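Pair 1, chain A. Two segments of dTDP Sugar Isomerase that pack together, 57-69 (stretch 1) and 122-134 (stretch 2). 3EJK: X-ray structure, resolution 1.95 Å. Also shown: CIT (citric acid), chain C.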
# COMPACT_ATOMS: atom_id res chain seq x y z
N PHE A 57 4.74 -0.74 4.01
CA PHE A 57 4.56 -2.10 3.52
C PHE A 57 5.61 -3.04 4.06
O PHE A 57 6.73 -2.64 4.43
CB PHE A 57 4.62 -2.15 2.00
CG PHE A 57 3.84 -1.09 1.35
CD1 PHE A 57 2.46 -1.13 1.37
CD2 PHE A 57 4.47 -0.01 0.75
CE1 PHE A 57 1.72 -0.13 0.78
CE2 PHE A 57 3.73 1.00 0.14
CZ PHE A 57 2.35 0.94 0.16
N SER A 58 5.19 -4.29 4.10
CA SER A 58 6.04 -5.37 4.54
C SER A 58 5.94 -6.51 3.56
O SER A 58 4.87 -7.08 3.34
CB SER A 58 5.62 -5.84 5.94
OG SER A 58 6.45 -6.87 6.42
N GLU A 59 7.08 -6.83 2.95
CA GLU A 59 7.12 -7.95 2.04
C GLU A 59 7.39 -9.18 2.85
O GLU A 59 8.18 -9.16 3.80
CB GLU A 59 8.19 -7.77 0.99
CG GLU A 59 8.34 -8.97 0.11
CD GLU A 59 9.11 -8.67 -1.14
OE1 GLU A 59 10.35 -8.61 -1.10
OE2 GLU A 59 8.46 -8.54 -2.18
N VAL A 60 6.66 -10.24 2.52
CA VAL A 60 6.85 -11.53 3.16
C VAL A 60 7.02 -12.56 2.06
O VAL A 60 6.10 -12.81 1.28
CB VAL A 60 5.70 -11.93 4.10
CG1 VAL A 60 6.06 -13.21 4.88
CG2 VAL A 60 5.41 -10.80 5.09
N LEU A 61 8.22 -13.13 1.99
CA LEU A 61 8.50 -14.17 0.98
C LEU A 61 7.73 -15.43 1.35
O LEU A 61 7.41 -15.66 2.52
CB LEU A 61 10.00 -14.45 0.88
CG LEU A 61 10.84 -13.28 0.41
CD1 LEU A 61 12.29 -13.72 0.29
CD2 LEU A 61 10.34 -12.76 -0.91
N PRO A 62 7.45 -16.28 0.35
CA PRO A 62 6.63 -17.46 0.63
C PRO A 62 7.19 -18.35 1.69
O PRO A 62 8.36 -18.69 1.68
CB PRO A 62 6.56 -18.20 -0.72
CG PRO A 62 7.59 -17.58 -1.60
CD PRO A 62 7.84 -16.19 -1.07
N ARG A 63 6.29 -18.70 2.59
CA ARG A 63 6.51 -19.63 3.72
C ARG A 63 7.34 -19.01 4.81
O ARG A 63 7.67 -19.68 5.77
CB ARG A 63 7.13 -20.96 3.30
CG ARG A 63 6.46 -21.66 2.14
CD ARG A 63 5.02 -21.93 2.35
NE ARG A 63 4.45 -22.50 1.14
CZ ARG A 63 4.19 -23.78 0.93
NH1 ARG A 63 4.41 -24.67 1.89
NH2 ARG A 63 3.67 -24.18 -0.22
N ARG A 64 7.66 -17.74 4.64
CA ARG A 64 8.39 -16.97 5.65
C ARG A 64 7.46 -16.38 6.72
O ARG A 64 6.30 -15.99 6.47
CB ARG A 64 9.24 -15.87 4.99
CG ARG A 64 10.32 -16.42 4.03
CD ARG A 64 11.23 -17.41 4.68
NE ARG A 64 11.95 -16.82 5.81
CZ ARG A 64 13.12 -16.21 5.71
NH1 ARG A 64 13.71 -16.12 4.54
NH2 ARG A 64 13.70 -15.71 6.79
N VAL A 65 7.99 -16.35 7.92
CA VAL A 65 7.27 -15.89 9.12
C VAL A 65 7.84 -14.61 9.73
O VAL A 65 9.06 -14.46 9.86
CB VAL A 65 7.34 -16.97 10.21
CG1 VAL A 65 6.66 -16.51 11.51
CG2 VAL A 65 6.73 -18.29 9.70
N LYS A 66 6.95 -13.70 10.08
CA LYS A 66 7.32 -12.49 10.82
C LYS A 66 6.52 -12.44 12.11
O LYS A 66 5.35 -12.07 12.14
CB LYS A 66 7.10 -11.22 10.01
CG LYS A 66 8.00 -11.10 8.79
CD LYS A 66 7.85 -9.74 8.13
CE LYS A 66 8.87 -9.55 7.00
NZ LYS A 66 9.00 -8.12 6.58
N ALA A 67 7.17 -12.87 13.18
CA ALA A 67 6.51 -12.96 14.50
C ALA A 67 7.56 -12.87 15.61
O ALA A 67 8.69 -13.28 15.39
CB ALA A 67 5.76 -14.28 14.60
N TRP A 68 7.25 -12.33 16.79
CA TRP A 68 5.99 -11.76 17.19
C TRP A 68 6.24 -10.31 17.54
O TRP A 68 7.33 -9.94 17.95
CB TRP A 68 5.47 -12.42 18.46
CG TRP A 68 5.11 -13.86 18.34
CD1 TRP A 68 5.91 -14.92 18.61
CD2 TRP A 68 3.85 -14.39 17.92
NE1 TRP A 68 5.23 -16.10 18.37
CE2 TRP A 68 3.96 -15.79 17.95
CE3 TRP A 68 2.65 -13.81 17.51
CZ2 TRP A 68 2.91 -16.62 17.61
CZ3 TRP A 68 1.61 -14.62 17.18
CH2 TRP A 68 1.74 -16.02 17.24
N LYS A 69 5.20 -9.52 17.37
CA LYS A 69 5.27 -8.08 17.68
C LYS A 69 4.08 -7.64 18.51
O LYS A 69 2.96 -8.16 18.37
CB LYS A 69 5.27 -7.26 16.38
CG LYS A 69 5.83 -5.87 16.56
CD LYS A 69 7.27 -6.04 17.05
CE LYS A 69 8.15 -4.93 16.64
NZ LYS A 69 8.52 -5.17 15.24
N VAL A 122 -1.71 -6.25 21.91
CA VAL A 122 -2.05 -7.57 21.42
C VAL A 122 -0.88 -8.02 20.55
O VAL A 122 -0.45 -7.29 19.65
CB VAL A 122 -3.34 -7.60 20.56
CG1 VAL A 122 -3.50 -8.95 19.85
CG2 VAL A 122 -4.56 -7.31 21.42
N TRP A 123 -0.34 -9.19 20.86
CA TRP A 123 0.75 -9.77 20.08
C TRP A 123 0.26 -10.22 18.72
O TRP A 123 -0.84 -10.77 18.58
CB TRP A 123 1.37 -10.99 20.76
CG TRP A 123 2.15 -10.72 22.01
CD1 TRP A 123 1.73 -10.89 23.30
CD2 TRP A 123 3.51 -10.28 22.10
NE1 TRP A 123 2.73 -10.57 24.19
CE2 TRP A 123 3.84 -10.19 23.47
CE3 TRP A 123 4.48 -9.94 21.15
CZ2 TRP A 123 5.09 -9.78 23.90
CZ3 TRP A 123 5.72 -9.53 21.60
CH2 TRP A 123 6.00 -9.44 22.95
N TYR A 124 1.09 -9.98 17.72
CA TYR A 124 0.79 -10.42 16.36
C TYR A 124 1.99 -10.99 15.61
O TYR A 124 3.14 -10.69 15.86
CB TYR A 124 0.07 -9.35 15.54
CG TYR A 124 0.81 -8.04 15.38
CD1 TYR A 124 0.65 -7.01 16.29
CD2 TYR A 124 1.63 -7.82 14.28
CE1 TYR A 124 1.32 -5.79 16.12
CE2 TYR A 124 2.30 -6.63 14.11
CZ TYR A 124 2.14 -5.61 15.02
OH TYR A 124 2.81 -4.42 14.84
N GLY A 125 1.65 -11.91 14.74
CA GLY A 125 2.61 -12.58 13.86
C GLY A 125 1.90 -12.93 12.56
O GLY A 125 0.68 -13.06 12.52
N PHE A 126 2.68 -13.07 11.50
CA PHE A 126 2.09 -13.44 10.21
C PHE A 126 3.10 -14.10 9.30
O PHE A 126 4.32 -13.94 9.46
CB PHE A 126 1.42 -12.24 9.53
CG PHE A 126 2.31 -11.03 9.37
CD1 PHE A 126 3.13 -10.89 8.28
CD2 PHE A 126 2.32 -10.03 10.33
CE1 PHE A 126 3.93 -9.77 8.13
CE2 PHE A 126 3.12 -8.93 10.20
CZ PHE A 126 3.94 -8.80 9.09
N ALA A 127 2.57 -14.88 8.37
CA ALA A 127 3.36 -15.62 7.39
C ALA A 127 2.67 -15.70 6.04
O ALA A 127 1.46 -15.80 5.95
CB ALA A 127 3.67 -17.02 7.91
N ALA A 128 3.50 -15.70 5.01
CA ALA A 128 3.04 -15.82 3.63
C ALA A 128 2.83 -17.28 3.27
O ALA A 128 3.68 -18.12 3.49
CB ALA A 128 4.05 -15.17 2.64
N THR A 129 1.66 -17.55 2.71
CA THR A 129 1.30 -18.89 2.25
C THR A 129 1.52 -19.02 0.76
O THR A 129 1.65 -18.05 0.01
CB THR A 129 -0.18 -19.22 2.55
OG1 THR A 129 -1.00 -18.35 1.77
CG2 THR A 129 -0.50 -19.02 4.03
N GLY A 130 1.59 -20.25 0.31
CA GLY A 130 1.72 -20.49 -1.12
C GLY A 130 3.14 -20.42 -1.60
O GLY A 130 4.09 -20.66 -0.85
N ASP A 131 3.29 -20.05 -2.86
CA ASP A 131 4.60 -20.06 -3.49
C ASP A 131 5.01 -18.75 -4.15
O ASP A 131 5.91 -18.73 -4.99
CB ASP A 131 4.70 -21.21 -4.50
CG ASP A 131 3.78 -21.03 -5.68
OD1 ASP A 131 3.12 -19.98 -5.76
OD2 ASP A 131 3.73 -21.96 -6.52
N THR A 132 4.33 -17.68 -3.77
CA THR A 132 4.68 -16.33 -4.22
C THR A 132 4.61 -15.36 -3.05
O THR A 132 3.92 -15.61 -2.07
CB THR A 132 3.82 -15.86 -5.42
OG1 THR A 132 2.44 -15.79 -5.04
CG2 THR A 132 3.99 -16.81 -6.59
N PRO A 133 5.34 -14.25 -3.13
CA PRO A 133 5.38 -13.33 -2.00
C PRO A 133 4.10 -12.57 -1.74
O PRO A 133 3.25 -12.39 -2.62
CB PRO A 133 6.51 -12.35 -2.37
CG PRO A 133 7.17 -12.91 -3.60
CD PRO A 133 6.17 -13.79 -4.26
N ALA A 134 3.99 -12.16 -0.49
CA ALA A 134 2.89 -11.34 -0.05
C ALA A 134 3.41 -9.93 0.20
O ALA A 134 4.61 -9.71 0.46
CB ALA A 134 2.24 -11.91 1.21
C1 CIT C . 5.76 -3.80 13.28
O1 CIT C . 4.67 -4.38 13.04
O2 CIT C . 5.87 -3.03 14.26
C2 CIT C . 6.94 -3.98 12.36
C3 CIT C . 6.76 -5.13 11.39
O7 CIT C . 5.74 -4.80 10.40
C4 CIT C . 8.14 -5.37 10.79
C5 CIT C . 8.10 -6.15 9.51
O3 CIT C . 7.01 -6.26 8.95
O4 CIT C . 9.16 -6.65 9.02
C6 CIT C . 6.31 -6.39 12.12
O5 CIT C . 5.43 -7.12 11.62
O6 CIT C . 6.80 -6.71 13.22
O HOH W 1 5.76 -8.63 -2.15

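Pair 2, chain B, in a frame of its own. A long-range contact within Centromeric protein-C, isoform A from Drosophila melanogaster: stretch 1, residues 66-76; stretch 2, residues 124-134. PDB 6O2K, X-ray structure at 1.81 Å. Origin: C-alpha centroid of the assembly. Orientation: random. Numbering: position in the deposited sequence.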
# COMPACT_ATOMS: atom_id res chain seq x y z
N TYR B 66 -8.77 -1.86 0.14
CA TYR B 66 -8.67 -2.21 -1.27
C TYR B 66 -10.03 -2.12 -1.93
O TYR B 66 -11.05 -2.48 -1.33
CB TYR B 66 -8.11 -3.63 -1.47
CG TYR B 66 -6.73 -3.82 -0.87
CD1 TYR B 66 -5.60 -3.43 -1.56
CD2 TYR B 66 -6.58 -4.37 0.40
CE1 TYR B 66 -4.32 -3.58 -0.99
CE2 TYR B 66 -5.33 -4.54 0.96
CZ TYR B 66 -4.21 -4.14 0.27
OH TYR B 66 -2.97 -4.30 0.86
N MET B 67 -10.02 -1.65 -3.18
CA MET B 67 -11.16 -1.73 -4.09
C MET B 67 -10.82 -2.71 -5.20
O MET B 67 -9.78 -2.56 -5.86
CB MET B 67 -11.49 -0.37 -4.69
CG MET B 67 -11.74 0.72 -3.68
SD MET B 67 -12.27 2.20 -4.57
CE MET B 67 -11.99 3.48 -3.34
N ARG B 68 -11.70 -3.69 -5.40
CA ARG B 68 -11.58 -4.71 -6.43
C ARG B 68 -12.64 -4.42 -7.49
O ARG B 68 -13.85 -4.38 -7.17
CB ARG B 68 -11.77 -6.12 -5.85
CG ARG B 68 -11.71 -7.23 -6.88
CD ARG B 68 -12.44 -8.49 -6.38
NE ARG B 68 -11.61 -9.28 -5.49
CZ ARG B 68 -12.08 -10.08 -4.54
NH1 ARG B 68 -11.24 -10.76 -3.78
NH2 ARG B 68 -13.39 -10.19 -4.34
N PHE B 69 -12.18 -4.21 -8.72
CA PHE B 69 -13.02 -3.84 -9.85
C PHE B 69 -13.09 -5.00 -10.83
O PHE B 69 -12.06 -5.55 -11.24
CB PHE B 69 -12.47 -2.63 -10.61
CG PHE B 69 -12.71 -1.31 -9.93
CD1 PHE B 69 -12.06 -0.99 -8.75
CD2 PHE B 69 -13.55 -0.36 -10.51
CE1 PHE B 69 -12.24 0.25 -8.14
CE2 PHE B 69 -13.75 0.88 -9.91
CZ PHE B 69 -13.10 1.18 -8.71
N LYS B 70 -14.31 -5.31 -11.24
CA LYS B 70 -14.55 -6.26 -12.29
C LYS B 70 -14.07 -5.68 -13.61
O LYS B 70 -13.83 -4.48 -13.71
CB LYS B 70 -16.04 -6.57 -12.34
CG LYS B 70 -16.51 -7.17 -11.08
CD LYS B 70 -15.78 -8.45 -10.99
CE LYS B 70 -16.25 -9.18 -9.77
NZ LYS B 70 -15.48 -10.43 -9.72
N PRO B 71 -13.94 -6.50 -14.66
CA PRO B 71 -13.48 -5.96 -15.95
C PRO B 71 -14.32 -4.78 -16.41
O PRO B 71 -15.55 -4.86 -16.47
CB PRO B 71 -13.62 -7.15 -16.90
CG PRO B 71 -13.46 -8.33 -16.04
CD PRO B 71 -14.05 -7.97 -14.69
N TYR B 72 -13.65 -3.67 -16.71
CA TYR B 72 -14.25 -2.44 -17.22
C TYR B 72 -15.28 -1.83 -16.28
O TYR B 72 -16.03 -0.94 -16.69
CB TYR B 72 -14.90 -2.65 -18.60
CG TYR B 72 -13.94 -3.03 -19.70
CD1 TYR B 72 -12.82 -2.25 -19.98
CD2 TYR B 72 -14.16 -4.16 -20.48
CE1 TYR B 72 -11.95 -2.58 -20.99
CE2 TYR B 72 -13.29 -4.50 -21.49
CZ TYR B 72 -12.19 -3.71 -21.75
OH TYR B 72 -11.33 -4.05 -22.76
N GLN B 73 -15.34 -2.28 -15.03
CA GLN B 73 -16.34 -1.77 -14.11
C GLN B 73 -16.05 -0.32 -13.74
O GLN B 73 -14.89 0.09 -13.63
CB GLN B 73 -16.38 -2.64 -12.85
CG GLN B 73 -17.53 -2.29 -11.93
CD GLN B 73 -17.67 -3.26 -10.79
OE1 GLN B 73 -16.69 -3.89 -10.37
NE2 GLN B 73 -18.88 -3.41 -10.28
N LYS B 74 -17.12 0.45 -13.56
CA LYS B 74 -17.05 1.85 -13.14
C LYS B 74 -17.50 1.98 -11.69
O LYS B 74 -18.48 1.36 -11.27
CB LYS B 74 -17.95 2.74 -14.00
CG LYS B 74 -17.72 2.68 -15.49
CD LYS B 74 -18.77 3.56 -16.19
CE LYS B 74 -18.45 3.79 -17.66
NZ LYS B 74 -19.52 4.57 -18.34
N ARG B 75 -16.79 2.82 -10.94
CA ARG B 75 -17.27 3.35 -9.67
C ARG B 75 -17.79 4.75 -9.93
O ARG B 75 -17.04 5.61 -10.42
CB ARG B 75 -16.16 3.39 -8.61
CG ARG B 75 -16.64 3.85 -7.23
CD ARG B 75 -15.47 3.81 -6.25
NE ARG B 75 -15.83 4.08 -4.85
CZ ARG B 75 -15.51 5.20 -4.20
NH1 ARG B 75 -14.86 6.17 -4.81
NH2 ARG B 75 -15.83 5.35 -2.92
N SER B 76 -19.05 5.00 -9.60
CA SER B 76 -19.64 6.28 -9.95
C SER B 76 -19.00 7.41 -9.15
O SER B 76 -18.35 7.21 -8.13
CB SER B 76 -21.16 6.25 -9.73
OG SER B 76 -21.49 6.05 -8.37
N ARG B 124 -14.42 15.94 -6.63
CA ARG B 124 -15.33 14.93 -7.14
C ARG B 124 -14.54 14.01 -8.07
O ARG B 124 -13.86 14.49 -8.98
CB ARG B 124 -16.51 15.56 -7.88
CG ARG B 124 -17.46 16.30 -6.96
CD ARG B 124 -18.71 16.79 -7.67
NE ARG B 124 -19.47 17.69 -6.81
CZ ARG B 124 -20.29 17.30 -5.84
NH1 ARG B 124 -20.92 18.20 -5.10
NH2 ARG B 124 -20.50 16.00 -5.62
N TYR B 125 -14.64 12.70 -7.85
CA TYR B 125 -13.80 11.78 -8.60
C TYR B 125 -14.56 10.51 -8.95
O TYR B 125 -15.41 10.04 -8.18
CB TYR B 125 -12.53 11.44 -7.79
CG TYR B 125 -12.78 10.62 -6.55
CD1 TYR B 125 -13.34 11.19 -5.41
CD2 TYR B 125 -12.46 9.27 -6.52
CE1 TYR B 125 -13.59 10.41 -4.28
CE2 TYR B 125 -12.69 8.49 -5.41
CZ TYR B 125 -13.26 9.06 -4.29
OH TYR B 125 -13.48 8.28 -3.18
N SER B 126 -14.27 9.98 -10.14
CA SER B 126 -14.80 8.69 -10.57
C SER B 126 -13.66 7.80 -11.07
O SER B 126 -12.60 8.29 -11.47
CB SER B 126 -15.86 8.85 -11.66
OG SER B 126 -15.24 9.24 -12.87
N ILE B 127 -13.90 6.49 -11.04
CA ILE B 127 -12.89 5.47 -11.33
C ILE B 127 -13.48 4.41 -12.25
O ILE B 127 -14.58 3.90 -11.98
CB ILE B 127 -12.37 4.80 -10.04
CG1 ILE B 127 -11.95 5.85 -9.00
CG2 ILE B 127 -11.22 3.81 -10.34
CD1 ILE B 127 -11.70 5.24 -7.62
N GLN B 128 -12.76 4.05 -13.31
CA GLN B 128 -13.13 2.93 -14.17
C GLN B 128 -11.92 2.03 -14.38
O GLN B 128 -10.83 2.50 -14.70
CB GLN B 128 -13.65 3.39 -15.53
CG GLN B 128 -14.11 2.24 -16.44
CD GLN B 128 -15.05 2.72 -17.56
OE1 GLN B 128 -15.03 3.88 -17.95
NE2 GLN B 128 -15.87 1.80 -18.07
N ASN B 129 -12.12 0.73 -14.18
CA ASN B 129 -11.16 -0.29 -14.60
C ASN B 129 -10.92 -0.16 -16.10
O ASN B 129 -11.86 -0.24 -16.89
CB ASN B 129 -11.72 -1.67 -14.27
CG ASN B 129 -10.70 -2.79 -14.44
OD1 ASN B 129 -9.59 -2.59 -14.94
ND2 ASN B 129 -11.09 -3.99 -14.02
N ALA B 130 -9.67 0.05 -16.49
CA ALA B 130 -9.35 0.31 -17.89
C ALA B 130 -9.16 -0.95 -18.73
O ALA B 130 -8.98 -0.83 -19.95
CB ALA B 130 -8.10 1.18 -18.00
N ILE B 131 -9.21 -2.15 -18.14
CA ILE B 131 -8.86 -3.37 -18.86
C ILE B 131 -9.89 -4.46 -18.62
O ILE B 131 -10.73 -4.39 -17.72
CB ILE B 131 -7.46 -3.88 -18.48
CG1 ILE B 131 -7.36 -4.03 -16.97
CG2 ILE B 131 -6.40 -2.95 -19.02
CD1 ILE B 131 -6.09 -4.71 -16.51
N ASP B 132 -9.79 -5.52 -19.44
CA ASP B 132 -10.73 -6.64 -19.44
C ASP B 132 -10.33 -7.72 -18.42
O ASP B 132 -10.58 -8.92 -18.64
CB ASP B 132 -10.83 -7.21 -20.85
CG ASP B 132 -11.91 -8.28 -21.00
OD1 ASP B 132 -11.87 -9.03 -22.00
OD2 ASP B 132 -12.81 -8.36 -20.13
N LYS B 133 -9.69 -7.32 -17.33
CA LYS B 133 -9.36 -8.19 -16.21
C LYS B 133 -9.70 -7.47 -14.92
O LYS B 133 -9.85 -6.25 -14.88
CB LYS B 133 -7.88 -8.58 -16.21
CG LYS B 133 -7.36 -9.18 -17.50
CD LYS B 133 -5.83 -9.11 -17.55
CE LYS B 133 -5.22 -9.15 -16.16
NZ LYS B 133 -4.90 -10.54 -15.73
N VAL B 134 -9.79 -8.24 -13.83
CA VAL B 134 -10.00 -7.62 -12.53
C VAL B 134 -8.79 -6.76 -12.20
O VAL B 134 -7.64 -7.21 -12.31
CB VAL B 134 -10.23 -8.70 -11.46
CG1 VAL B 134 -10.18 -8.07 -10.07
CG2 VAL B 134 -11.56 -9.38 -11.67
O HOH W 2 -15.59 7.18 -7.41

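The sharpest difference lies at one matched position, Ala A128 in pair 1 and Asn B129 in pair 2. Both point their CB toward the first stretch, but the alanine's methyl only fills space: its CB lies 3.6 Å from Val A60 CG1. The asparagine fills the same niche and also bonds, its ND2 donating to Lys B70 O at 2.8 Å and, within its own stretch, to Lys B133 O at 2.7 Å. One amide thus ties the turn of stretch 1 to the loop of stretch 2.

The frame around this site is common to both, with 14 central residues superposing at 0.8 Å. A strand runs into a type II turn, Leu A61 to Arg A64 or Lys B70 to Gln B73, and leaves as a second strand antiparallel to the partner, at 178° in pair 1 and 165° in pair 2. The first strand instead crosses that partner at about 50°. Proline holds the second turn position in both, Pro A62 and Pro B71, where its restricted phi suits the turn. Much of the ladder is shared: Lys A66 N to Phe A126 O and Arg B75 N to Ile B127 O are both 2.7 Å. The return bond is firm in pair 1, Phe A126 N to Lys A66 O at 2.9 Å, but weak in pair 2, Ile B127 N to Arg B75 O at 3.3 Å. At the third turn position the acceptor switches: Arg A63 N donates to Ala A128 O at 2.8 Å, Tyr B72 N to Ile B131 O at 3.2 Å.

Just before the turn, at Val A60 and Phe B69, bulk is exchanged across the interface. Pair 1 sets a small Val A60 against a large Phe A126, CG2 to CE1 at 3.5 Å; pair 2 sets Phe B69 against Ile B127, CZ to CG2 at 3.6 Å. The aromatic ring changes strands while the contact distance hardly changes.

Arg A63 and Tyr B72 both start away from the partner, and their ends come nearer. The arginine uses a directed hydrogen bond, NE donating to Gly A130 O at 2.7 Å; the tyrosine uses area, laying a ring face over Ile B131 C and Asp B132 N.

Lys A66 and Arg B75 share a CA position but send their ends apart. Lys A66 lays CB over the Phe A126 face, 4.3 Å from the ring centroid, and carries NZ to Ser A58 OG at 2.8 Å and to citrate O4 at 2.9 Å. Arg B75 takes chi1 t where Lys A66 takes m, and its NH1 donates to Tyr B125 OH at 3.0 Å. The rule is a shared turn and antiparallel core of the ladder, with the filling and the bonds at the turn negotiable.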